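B12-binding domain-containing protein (Kitasatospora setae, PDB 6WTE) binds cobalamin and a [4Fe-4S] cluster and, as a radical S-adenosylmethionine methylase named TsrM, probably transfers methyl groups by a non-radical route. Local coordinates at residues R3-V8 against P61-V66; E35-D40 against V203-D208; R230-V235 against S343-T348; Y308-P313 against G352-F357. All coordinates share one frame; numbering follows the deposited sequence.

Overall arrangement
The four contacts fall into two pairs on opposite sides of the chain's centre. Interactions 1 and 2, with centres 11 Å apart, share the parallel part of the sheet of the B12-binding domain: strand 35-40 joins strand 4-9 through bonds such as L39 N to L7 O at 2.8 Å. Interactions 3 and 4, with centres 12 Å apart, lie in the radical SAM core and both touch the iron-sulfur cluster. K346 of interaction 3 links them, its NZ reaching Y355 OH at 2.9 Å and Q310 OE1 at 3.0 Å. About 37 Å separates the centres of interactions 1 and 3, yet both touch the same cobalamin, through G65 and V66 in interaction 1 and V235 in interaction 3.

Interaction 1 of 4, residues R3-V8 against P61-V66; sequences RLVLLV and PMLVGV
In the parallel part of the sheet of the B12-binding domain, strand 4-8 pairs with strand 63-66, and backbone bonds alternate from one partner to the other: L6 N gives to L63 O at 3.0 Å, G65 N to L6 O at 2.8 Å, and V8 N to G65 O at 2.8 Å. At the start of the pairing, M62 N gives to L4 O at 2.9 Å. On one face L6 and V64 lie side by side, L6 CD2 against V64 CG1 at 4.0 Å, while P61 CG packs against L6 CB at 3.7 Å; branched valines and leucines suit such extended, buried strands. Helix 48-58 packs on this face through Y55 and F56. It belongs to the right-handed beta-alpha-beta crossover that carries the chain from strand 35-40 past strand 4-9 to strand 63-67, as in Rossmann-like domains. Helix 20-31 packs on V5 and L7 on the other face. There L7 CG stands beside its backbone N (chi1 -58°), and CD2 comes to 4.1 Å from G65 CA, over a glycine that has no side chain to oppose it. In the flexible M62 the bend at chi2 (87°) turns SD back over the strand, and CE beyond it lies 3.6 Å from V5 CG2. G65 and V66 touch the bound cobalamin.

Interaction 2 of 4, residues E35-D40 against V203-D208; sequences EVEVLD and VPRKVD
R205 meets E37 and V38 along the outer edge of strand 35-40, and its side chain can be followed outward from the backbone. CB rests near V38 O at 3.7 Å. From there the chain runs extended, so that CD passes alongside the carboxylate of E37, 3.7 Å from E37 CD. At the tip NH1 makes a salt bridge with E37 OE2 at 3.5 Å; this oxygen lies at the edge of the guanidinium, near its plane, while the two flat groups are turned 74° apart. The pairing is long, and E37 is also held by Y55 and R59. R205 likewise has a second partner, its NH2 bridging to E58. The backbone of R205 matters as much: its carbonyl O accepts from V38 N at 2.7 Å, with the donor standing 51° out of the carbonyl plane. P204 and R205 occupy the middle of a type II turn, where proline suits the first position and R205 takes positive phi (59°). K206 bends at chi2 and chi4 and brings NZ to V36 O at 2.7 Å, its long chain spanning the gap to the next outward-facing carbonyl. V207 CG2 meets V38 CG1 at 4.0 Å, and a water joins D40 OD2 to D208 N. The loop thus lines the edge strand on the side away from strand 4-9, with V207 reaching helix 20-31, R205 lying on helix 48-58, and D208 capping the N terminus of helix 209-214.

Interaction 3 of 4, residues R230-V235 against S343-T348; sequences RCSHCV and SGWKVT. With SF4 (iron/sulfur cluster), chain C; EDO (1,2-ethanediol), chain L.
R230 begins the contact by giving its backbone N to V347 O at 3.0 Å, while its guanidinium turns away to E349 and to a 1,2-ethanediol probably left from crystallisation. C231 follows with SG on one iron of the cluster, FE1, at 2.3 Å. K346 CE packs 3.6 Å from that sulfur. The next residue, S232, donates its N to W345 O at 2.8 Å, in the carbonyl plane and on a lone pair; the same oxygen also has the C231 CA-H close by, a weaker contact beside the hydrogen bond. S232 OG, small enough to sit close by the indole, shares a water with G344 O. G344 itself has positive phi, a conformation glycine takes easily. At H233, CG lies between the backbone N and the carbonyl carbon (chi1 71°), which sets it on the side of W345; the indole edge points at the face of the imidazole in an offset edge-to-face pair, centroids 4.8 Å apart and planes at 88°. C231 to C234 form a type I turn, closed by C234 N to C231 O at 3.1 Å, which turns both thiolates to the cluster: C234 SG binds FE4 at 2.3 Å. V235 then touches cobalamin. With C227, these cysteines make the CxxxCxxC signature of radical SAM enzymes, and E273 also binds the cluster. Soft cysteine sulfur suits iron, and K346 brings a positive charge near the cluster, though its salt bridge to D335 would probably offset part of any effect.

Interaction 4 of 4, residues Y308-P313 against G352-F357; sequences YCQPSP and GTYYTF. With SF4 (iron/sulfur cluster), chain C; EDO (1,2-ethanediol), chain M.
Q310 and Y354 make the polar link, Y354 OH donating to Q310 OE1 at 2.6 Å. The side chains cross at about a right angle, and the hydroxyl stands 46° above the amide's carbonyl plane. K346 NZ bonds to the same oxygen, so OE1 is gripped twice, while NE2 makes a weak bond to E273; with both ends engaged, the rotation of the amide is largely fixed. Glutamine suits this place because one group offers an acceptor and a donor. Both residues also border the iron-sulfur cluster, with Y354 OH 3.7 Å from S4 and Q310 NE2 3.9 Å from FE3.

The apolar part is a CH-pi contact. P311 CG sits over the centre of the Y355 ring, 3.6 Å from its centroid and 6° off the ring normal. A compact proline ring suits an aromatic face. In Y355, chi1 of 60° puts CG between the backbone N and the carbonyl carbon, on the side of P311. The far end of Y355 stays polar, its OH bonded to S334 and K346. S312 CB adds a looser touch on Y355 CB at 4.0 Å.

A water mediates the last contact, lying 2.7 Å from S312 OG and donating to Y354 O at 2.9 Å. T356 then caps helix 357-369. Q310 and P311 follow the C-terminal end of strand 304-309, the side of the parallel barrel-like sheet at which radical SAM enzymes carry their cluster.

Interaction 1 of 4, residues R3-V8 against P61-V66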
# COMPACT_ATOMS: atom_id res chain seq x y z
N ARG A 3 29.27 12.21 -1.95
CA ARG A 3 28.17 12.11 -1.00
C ARG A 3 26.81 12.20 -1.69
O ARG A 3 25.79 12.44 -1.03
CB ARG A 3 28.31 13.18 0.09
CG ARG A 3 29.57 13.00 0.94
CD ARG A 3 29.62 13.93 2.15
NE ARG A 3 28.66 13.55 3.19
CZ ARG A 3 28.88 12.61 4.11
NH1 ARG A 3 30.02 11.93 4.11
NH2 ARG A 3 27.95 12.34 5.02
N LEU A 4 26.78 11.96 -3.00
CA LEU A 4 25.57 12.09 -3.80
C LEU A 4 24.81 10.77 -3.86
O LEU A 4 25.37 9.75 -4.28
CB LEU A 4 25.91 12.57 -5.21
CG LEU A 4 24.75 12.62 -6.20
CD1 LEU A 4 23.66 13.57 -5.72
CD2 LEU A 4 25.25 13.01 -7.59
N VAL A 5 23.55 10.79 -3.46
CA VAL A 5 22.64 9.66 -3.54
C VAL A 5 21.52 10.01 -4.52
O VAL A 5 20.89 11.07 -4.39
CB VAL A 5 22.04 9.29 -2.17
CG1 VAL A 5 21.07 8.13 -2.31
CG2 VAL A 5 23.12 8.96 -1.15
N LEU A 6 21.27 9.14 -5.48
CA LEU A 6 20.13 9.26 -6.38
C LEU A 6 19.00 8.37 -5.89
O LEU A 6 19.24 7.20 -5.55
CB LEU A 6 20.51 8.88 -7.81
CG LEU A 6 19.31 8.68 -8.74
CD1 LEU A 6 18.56 10.02 -8.99
CD2 LEU A 6 19.76 8.03 -10.03
N LEU A 7 17.78 8.91 -5.86
CA LEU A 7 16.58 8.14 -5.56
C LEU A 7 15.67 8.19 -6.78
O LEU A 7 15.38 9.28 -7.29
CB LEU A 7 15.86 8.68 -4.32
CG LEU A 7 16.69 8.71 -3.03
CD1 LEU A 7 15.94 9.45 -1.92
CD2 LEU A 7 17.02 7.27 -2.60
N VAL A 8 15.23 7.02 -7.25
CA VAL A 8 14.44 6.90 -8.47
C VAL A 8 13.03 6.45 -8.12
O VAL A 8 12.86 5.46 -7.40
CB VAL A 8 15.09 5.90 -9.45
CG1 VAL A 8 14.22 5.74 -10.69
CG2 VAL A 8 16.50 6.35 -9.83
N PRO A 61 26.09 9.64 -9.13
CA PRO A 61 25.81 9.31 -7.73
C PRO A 61 26.59 8.08 -7.31
O PRO A 61 26.89 7.21 -8.12
CB PRO A 61 24.30 9.04 -7.72
CG PRO A 61 23.99 8.62 -9.12
CD PRO A 61 24.91 9.44 -9.99
N MET A 62 26.93 8.01 -6.02
CA MET A 62 27.66 6.85 -5.52
C MET A 62 26.73 5.75 -5.02
O MET A 62 27.22 4.66 -4.70
CB MET A 62 28.65 7.26 -4.42
CG MET A 62 28.06 8.10 -3.31
SD MET A 62 27.35 7.09 -1.98
CE MET A 62 26.62 8.37 -0.97
N LEU A 63 25.43 6.01 -4.97
CA LEU A 63 24.43 5.03 -4.57
C LEU A 63 23.12 5.39 -5.26
O LEU A 63 22.78 6.57 -5.35
CB LEU A 63 24.25 5.02 -3.05
CG LEU A 63 23.17 4.13 -2.43
CD1 LEU A 63 23.42 2.64 -2.71
CD2 LEU A 63 23.10 4.39 -0.92
N VAL A 64 22.42 4.38 -5.76
CA VAL A 64 21.14 4.57 -6.45
C VAL A 64 20.09 3.76 -5.71
O VAL A 64 20.20 2.53 -5.61
CB VAL A 64 21.22 4.16 -7.93
CG1 VAL A 64 19.86 4.31 -8.60
CG2 VAL A 64 22.29 4.97 -8.67
N GLY A 65 19.08 4.44 -5.18
CA GLY A 65 17.96 3.78 -4.53
C GLY A 65 16.75 3.80 -5.45
O GLY A 65 16.49 4.78 -6.13
N VAL A 66 16.02 2.69 -5.47
CA VAL A 66 14.80 2.58 -6.28
C VAL A 66 13.66 2.17 -5.36
O VAL A 66 13.73 1.12 -4.70
CB VAL A 66 14.96 1.57 -7.42
CG1 VAL A 66 13.71 1.55 -8.28
CG2 VAL A 66 16.18 1.92 -8.29

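Interaction 2 of 4, residues E35-D40 against V203-D208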
# COMPACT_ATOMS: atom_id res chain seq x y z
N GLU A 35 24.07 14.62 -0.15
CA GLU A 35 23.33 15.32 -1.18
C GLU A 35 22.39 14.32 -1.84
O GLU A 35 22.81 13.21 -2.18
CB GLU A 35 24.28 15.93 -2.21
CG GLU A 35 23.60 16.72 -3.31
CD GLU A 35 24.57 17.24 -4.35
OE1 GLU A 35 25.75 16.81 -4.32
OE2 GLU A 35 24.17 18.06 -5.19
N VAL A 36 21.12 14.69 -2.00
CA VAL A 36 20.11 13.79 -2.53
C VAL A 36 19.48 14.41 -3.76
O VAL A 36 19.06 15.58 -3.73
CB VAL A 36 19.03 13.46 -1.49
CG1 VAL A 36 18.07 12.44 -2.06
CG2 VAL A 36 19.66 12.97 -0.21
N GLU A 37 19.38 13.64 -4.83
CA GLU A 37 18.61 14.02 -6.01
C GLU A 37 17.59 12.93 -6.31
O GLU A 37 17.87 11.74 -6.18
CB GLU A 37 19.54 14.25 -7.21
CG GLU A 37 20.44 15.45 -6.98
CD GLU A 37 21.32 15.78 -8.17
OE1 GLU A 37 21.73 14.86 -8.90
OE2 GLU A 37 21.59 16.97 -8.37
N VAL A 38 16.38 13.36 -6.68
CA VAL A 38 15.26 12.48 -6.99
C VAL A 38 15.01 12.54 -8.48
O VAL A 38 14.94 13.63 -9.07
CB VAL A 38 13.99 12.87 -6.21
CG1 VAL A 38 12.80 12.00 -6.65
CG2 VAL A 38 14.22 12.75 -4.71
N LEU A 39 14.86 11.38 -9.10
CA LEU A 39 14.48 11.29 -10.50
C LEU A 39 13.12 10.61 -10.52
O LEU A 39 13.01 9.41 -10.25
CB LEU A 39 15.53 10.51 -11.28
CG LEU A 39 15.77 10.85 -12.74
CD1 LEU A 39 16.05 12.34 -12.89
CD2 LEU A 39 16.95 10.02 -13.24
N ASP A 40 12.07 11.39 -10.77
CA ASP A 40 10.70 10.90 -10.69
C ASP A 40 10.20 10.62 -12.11
O ASP A 40 10.00 11.55 -12.90
CB ASP A 40 9.80 11.91 -9.97
CG ASP A 40 8.45 11.33 -9.62
OD1 ASP A 40 8.14 10.22 -10.09
OD2 ASP A 40 7.70 11.99 -8.87
N VAL A 203 10.67 22.13 -6.73
CA VAL A 203 12.12 22.06 -6.57
C VAL A 203 12.65 20.98 -7.50
O VAL A 203 12.23 19.82 -7.39
CB VAL A 203 12.52 21.77 -5.11
CG1 VAL A 203 14.05 21.70 -4.99
CG2 VAL A 203 11.95 22.82 -4.19
N PRO A 204 13.56 21.30 -8.42
CA PRO A 204 14.11 20.27 -9.30
C PRO A 204 14.79 19.16 -8.51
O PRO A 204 15.42 19.40 -7.47
CB PRO A 204 15.12 21.03 -10.16
CG PRO A 204 14.63 22.46 -10.12
CD PRO A 204 14.06 22.65 -8.75
N ARG A 205 14.62 17.93 -8.99
CA ARG A 205 15.26 16.74 -8.42
C ARG A 205 14.88 16.52 -6.96
O ARG A 205 15.66 15.96 -6.18
CB ARG A 205 16.78 16.80 -8.59
CG ARG A 205 17.17 17.13 -10.02
CD ARG A 205 18.51 16.55 -10.40
NE ARG A 205 18.65 16.46 -11.86
CZ ARG A 205 19.80 16.60 -12.51
NH1 ARG A 205 20.93 16.86 -11.85
NH2 ARG A 205 19.82 16.49 -13.83
N LYS A 206 13.68 16.95 -6.59
CA LYS A 206 13.02 16.57 -5.36
C LYS A 206 11.58 16.21 -5.72
O LYS A 206 11.06 16.66 -6.74
CB LYS A 206 13.04 17.69 -4.31
CG LYS A 206 14.42 18.15 -3.88
CD LYS A 206 15.13 17.05 -3.12
CE LYS A 206 16.51 17.50 -2.68
NZ LYS A 206 17.39 17.76 -3.85
N VAL A 207 10.95 15.37 -4.89
CA VAL A 207 9.55 15.03 -5.13
C VAL A 207 8.74 16.32 -5.18
O VAL A 207 8.84 17.17 -4.29
CB VAL A 207 9.02 14.08 -4.05
CG1 VAL A 207 7.54 13.85 -4.24
CG2 VAL A 207 9.75 12.73 -4.09
N ASP A 208 7.95 16.47 -6.25
CA ASP A 208 7.16 17.68 -6.49
C ASP A 208 5.75 17.45 -5.96
O ASP A 208 4.86 17.00 -6.69
CB ASP A 208 7.14 18.03 -7.97
CG ASP A 208 6.61 19.43 -8.24
OD1 ASP A 208 5.91 19.99 -7.36
OD2 ASP A 208 6.89 19.97 -9.32
O HOH W 1 8.14 14.52 -8.38

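Interaction 3 of 4, residues R230-V235 against S343-T348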
# COMPACT_ATOMS: atom_id res chain seq x y z
N ARG A 230 -2.71 -9.14 12.99
CA ARG A 230 -2.14 -10.20 12.16
C ARG A 230 -3.22 -10.77 11.24
O ARG A 230 -3.44 -11.98 11.16
CB ARG A 230 -1.52 -11.29 13.04
CG ARG A 230 -0.57 -12.24 12.31
CD ARG A 230 0.66 -11.52 11.77
NE ARG A 230 1.52 -10.99 12.82
CZ ARG A 230 2.53 -11.67 13.37
NH1 ARG A 230 2.81 -12.90 12.96
NH2 ARG A 230 3.27 -11.11 14.32
N CYS A 231 -3.91 -9.88 10.53
CA CYS A 231 -5.00 -10.31 9.66
C CYS A 231 -4.48 -11.24 8.58
O CYS A 231 -3.41 -11.01 7.99
CB CYS A 231 -5.70 -9.09 9.05
SG CYS A 231 -6.48 -8.04 10.30
N SER A 232 -5.24 -12.30 8.30
CA SER A 232 -4.68 -13.41 7.52
C SER A 232 -4.38 -13.01 6.09
O SER A 232 -3.53 -13.64 5.45
CB SER A 232 -5.63 -14.61 7.56
OG SER A 232 -6.80 -14.36 6.81
N HIS A 233 -5.02 -11.96 5.57
CA HIS A 233 -4.87 -11.55 4.19
C HIS A 233 -3.81 -10.48 3.99
O HIS A 233 -3.54 -10.10 2.84
CB HIS A 233 -6.20 -11.01 3.66
CG HIS A 233 -6.58 -9.68 4.25
ND1 HIS A 233 -6.72 -9.49 5.61
CD2 HIS A 233 -6.83 -8.48 3.67
CE1 HIS A 233 -7.06 -8.23 5.84
NE2 HIS A 233 -7.12 -7.60 4.68
N CYS A 234 -3.20 -9.98 5.06
CA CYS A 234 -2.56 -8.67 5.03
C CYS A 234 -1.05 -8.77 5.08
O CYS A 234 -0.50 -9.44 5.96
CB CYS A 234 -3.05 -7.81 6.19
SG CYS A 234 -2.50 -6.13 6.02
N VAL A 235 -0.38 -8.05 4.17
CA VAL A 235 1.08 -8.03 4.10
C VAL A 235 1.72 -7.04 5.06
O VAL A 235 2.95 -7.07 5.22
CB VAL A 235 1.57 -7.65 2.69
CG1 VAL A 235 1.08 -8.66 1.66
CG2 VAL A 235 1.10 -6.24 2.33
N SER A 343 -13.63 -14.99 11.70
CA SER A 343 -12.80 -15.80 12.59
C SER A 343 -11.57 -16.31 11.84
O SER A 343 -11.68 -16.82 10.72
CB SER A 343 -13.60 -16.97 13.14
OG SER A 343 -12.79 -17.81 13.94
N GLY A 344 -10.41 -16.17 12.47
CA GLY A 344 -9.15 -16.54 11.85
C GLY A 344 -8.68 -15.63 10.73
O GLY A 344 -7.57 -15.83 10.22
N TRP A 345 -9.48 -14.64 10.35
CA TRP A 345 -9.14 -13.73 9.27
C TRP A 345 -8.80 -12.35 9.82
O TRP A 345 -7.63 -11.94 9.76
CB TRP A 345 -10.29 -13.66 8.25
CG TRP A 345 -10.23 -12.56 7.23
CD1 TRP A 345 -9.15 -11.78 6.89
CD2 TRP A 345 -11.31 -12.11 6.40
NE1 TRP A 345 -9.49 -10.88 5.91
CE2 TRP A 345 -10.81 -11.06 5.59
CE3 TRP A 345 -12.65 -12.49 6.26
CZ2 TRP A 345 -11.61 -10.39 4.66
CZ3 TRP A 345 -13.44 -11.83 5.33
CH2 TRP A 345 -12.91 -10.79 4.55
N LYS A 346 -9.77 -11.61 10.35
CA LYS A 346 -9.50 -10.27 10.89
C LYS A 346 -9.21 -10.45 12.37
O LYS A 346 -10.10 -10.37 13.22
CB LYS A 346 -10.68 -9.34 10.64
CG LYS A 346 -10.96 -9.07 9.16
CD LYS A 346 -9.81 -8.34 8.49
CE LYS A 346 -9.64 -6.94 9.06
NZ LYS A 346 -10.75 -6.01 8.68
N VAL A 347 -7.94 -10.72 12.69
CA VAL A 347 -7.58 -11.13 14.04
C VAL A 347 -6.36 -10.36 14.54
O VAL A 347 -5.55 -9.86 13.75
CB VAL A 347 -7.28 -12.63 14.12
CG1 VAL A 347 -8.47 -13.44 13.65
CG2 VAL A 347 -6.07 -12.90 13.24
N THR A 348 -6.22 -10.33 15.86
CA THR A 348 -5.01 -9.86 16.52
C THR A 348 -3.92 -10.93 16.43
O THR A 348 -4.12 -12.01 15.88
CB THR A 348 -5.28 -9.55 17.99
OG1 THR A 348 -5.44 -10.79 18.70
CG2 THR A 348 -6.53 -8.70 18.16
FE1 SF4 C . -5.40 -6.10 9.76
FE2 SF4 C . -3.29 -4.45 10.37
FE3 SF4 C . -5.32 -3.50 8.86
FE4 SF4 C . -3.63 -5.34 7.82
S1 SF4 C . -3.09 -3.22 8.45
S2 SF4 C . -5.90 -5.34 7.66
S3 SF4 C . -3.16 -6.61 9.66
S4 SF4 C . -5.47 -4.22 11.02
C1 EDO L . 3.26 -16.32 11.49
O1 EDO L . 3.11 -17.74 11.43
C2 EDO L . 2.09 -15.67 10.77
O2 EDO L . 1.42 -14.81 11.70
O HOH W 2 -8.07 -16.75 7.11

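Interaction 4 of 4, residues Y308-P313 against G352-F357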
# COMPACT_ATOMS: atom_id res chain seq x y z
N TYR A 308 -8.09 6.25 7.11
CA TYR A 308 -8.45 4.85 6.92
C TYR A 308 -8.42 4.17 8.28
O TYR A 308 -7.44 4.31 9.02
CB TYR A 308 -7.48 4.14 5.95
CG TYR A 308 -7.98 2.77 5.56
CD1 TYR A 308 -7.71 1.65 6.34
CD2 TYR A 308 -8.75 2.60 4.41
CE1 TYR A 308 -8.19 0.40 5.98
CE2 TYR A 308 -9.22 1.36 4.05
CZ TYR A 308 -8.94 0.26 4.83
OH TYR A 308 -9.42 -0.98 4.47
N CYS A 309 -9.49 3.43 8.59
CA CYS A 309 -9.70 2.94 9.94
C CYS A 309 -10.19 1.50 9.92
O CYS A 309 -10.70 1.01 8.91
CB CYS A 309 -10.75 3.76 10.71
SG CYS A 309 -10.26 5.42 11.17
N GLN A 310 -10.03 0.84 11.05
CA GLN A 310 -10.75 -0.38 11.36
C GLN A 310 -12.02 -0.03 12.12
O GLN A 310 -12.17 1.10 12.61
CB GLN A 310 -9.87 -1.31 12.19
CG GLN A 310 -8.75 -1.95 11.39
CD GLN A 310 -9.27 -2.86 10.30
OE1 GLN A 310 -9.84 -3.92 10.59
NE2 GLN A 310 -9.12 -2.44 9.05
N PRO A 311 -12.99 -0.95 12.18
CA PRO A 311 -14.25 -0.62 12.86
C PRO A 311 -14.10 -0.27 14.33
O PRO A 311 -14.95 0.44 14.87
CB PRO A 311 -15.09 -1.89 12.68
CG PRO A 311 -14.57 -2.50 11.44
CD PRO A 311 -13.08 -2.22 11.44
N SER A 312 -13.06 -0.76 14.99
CA SER A 312 -12.86 -0.53 16.41
C SER A 312 -11.38 -0.30 16.66
O SER A 312 -10.54 -0.97 16.04
CB SER A 312 -13.35 -1.72 17.25
OG SER A 312 -13.11 -1.51 18.63
N PRO A 313 -11.01 0.65 17.54
CA PRO A 313 -11.90 1.51 18.32
C PRO A 313 -12.30 2.77 17.57
O PRO A 313 -11.44 3.44 17.00
CB PRO A 313 -11.06 1.85 19.54
CG PRO A 313 -9.64 1.86 19.02
CD PRO A 313 -9.59 0.88 17.86
N GLY A 352 -7.66 -13.68 18.11
CA GLY A 352 -9.05 -13.34 18.34
C GLY A 352 -9.51 -12.20 17.45
O GLY A 352 -8.73 -11.36 17.02
N THR A 353 -10.81 -12.18 17.16
CA THR A 353 -11.38 -11.03 16.47
C THR A 353 -11.42 -9.84 17.43
O THR A 353 -11.33 -9.99 18.65
CB THR A 353 -12.78 -11.33 15.94
OG1 THR A 353 -13.59 -11.87 16.99
CG2 THR A 353 -12.71 -12.30 14.77
N TYR A 354 -11.54 -8.64 16.85
CA TYR A 354 -11.46 -7.42 17.63
C TYR A 354 -12.57 -6.43 17.29
O TYR A 354 -12.49 -5.27 17.72
CB TYR A 354 -10.08 -6.76 17.45
CG TYR A 354 -9.69 -6.49 16.01
CD1 TYR A 354 -9.06 -7.46 15.24
CD2 TYR A 354 -9.96 -5.26 15.42
CE1 TYR A 354 -8.72 -7.22 13.92
CE2 TYR A 354 -9.61 -5.01 14.10
CZ TYR A 354 -8.99 -5.99 13.35
OH TYR A 354 -8.66 -5.75 12.05
N TYR A 355 -13.58 -6.85 16.53
CA TYR A 355 -14.75 -6.00 16.34
C TYR A 355 -15.96 -6.85 16.00
O TYR A 355 -15.86 -8.05 15.73
CB TYR A 355 -14.51 -4.93 15.26
CG TYR A 355 -14.19 -5.44 13.87
CD1 TYR A 355 -15.19 -5.84 12.99
CD2 TYR A 355 -12.88 -5.47 13.42
CE1 TYR A 355 -14.89 -6.28 11.71
CE2 TYR A 355 -12.56 -5.92 12.15
CZ TYR A 355 -13.57 -6.32 11.30
OH TYR A 355 -13.26 -6.75 10.03
N THR A 356 -17.11 -6.20 16.06
CA THR A 356 -18.38 -6.75 15.63
C THR A 356 -18.99 -5.79 14.62
O THR A 356 -18.49 -4.69 14.39
CB THR A 356 -19.35 -6.93 16.80
OG1 THR A 356 -19.74 -5.63 17.28
CG2 THR A 356 -18.69 -7.70 17.92
N PHE A 357 -20.12 -6.20 14.03
CA PHE A 357 -20.76 -5.30 13.09
C PHE A 357 -21.26 -4.03 13.77
O PHE A 357 -21.35 -2.98 13.12
CB PHE A 357 -21.90 -6.01 12.36
CG PHE A 357 -22.47 -5.21 11.23
CD1 PHE A 357 -21.69 -4.85 10.15
CD2 PHE A 357 -23.80 -4.80 11.26
CE1 PHE A 357 -22.21 -4.11 9.10
CE2 PHE A 357 -24.33 -4.05 10.22
CZ PHE A 357 -23.53 -3.71 9.14
FE1 SF4 C . -5.40 -6.10 9.76
FE2 SF4 C . -3.29 -4.45 10.37
FE3 SF4 C . -5.32 -3.50 8.86
FE4 SF4 C . -3.63 -5.34 7.82
S1 SF4 C . -3.09 -3.22 8.45
S2 SF4 C . -5.90 -5.34 7.66
S3 SF4 C . -3.16 -6.61 9.66
S4 SF4 C . -5.47 -4.22 11.02
C1 EDO M . -15.63 -9.41 19.18
O1 EDO M . -14.99 -9.85 17.98
C2 EDO M . -15.25 -7.96 19.47
O2 EDO M . -13.98 -7.93 20.13
O HOH W 3 -11.10 -3.26 19.20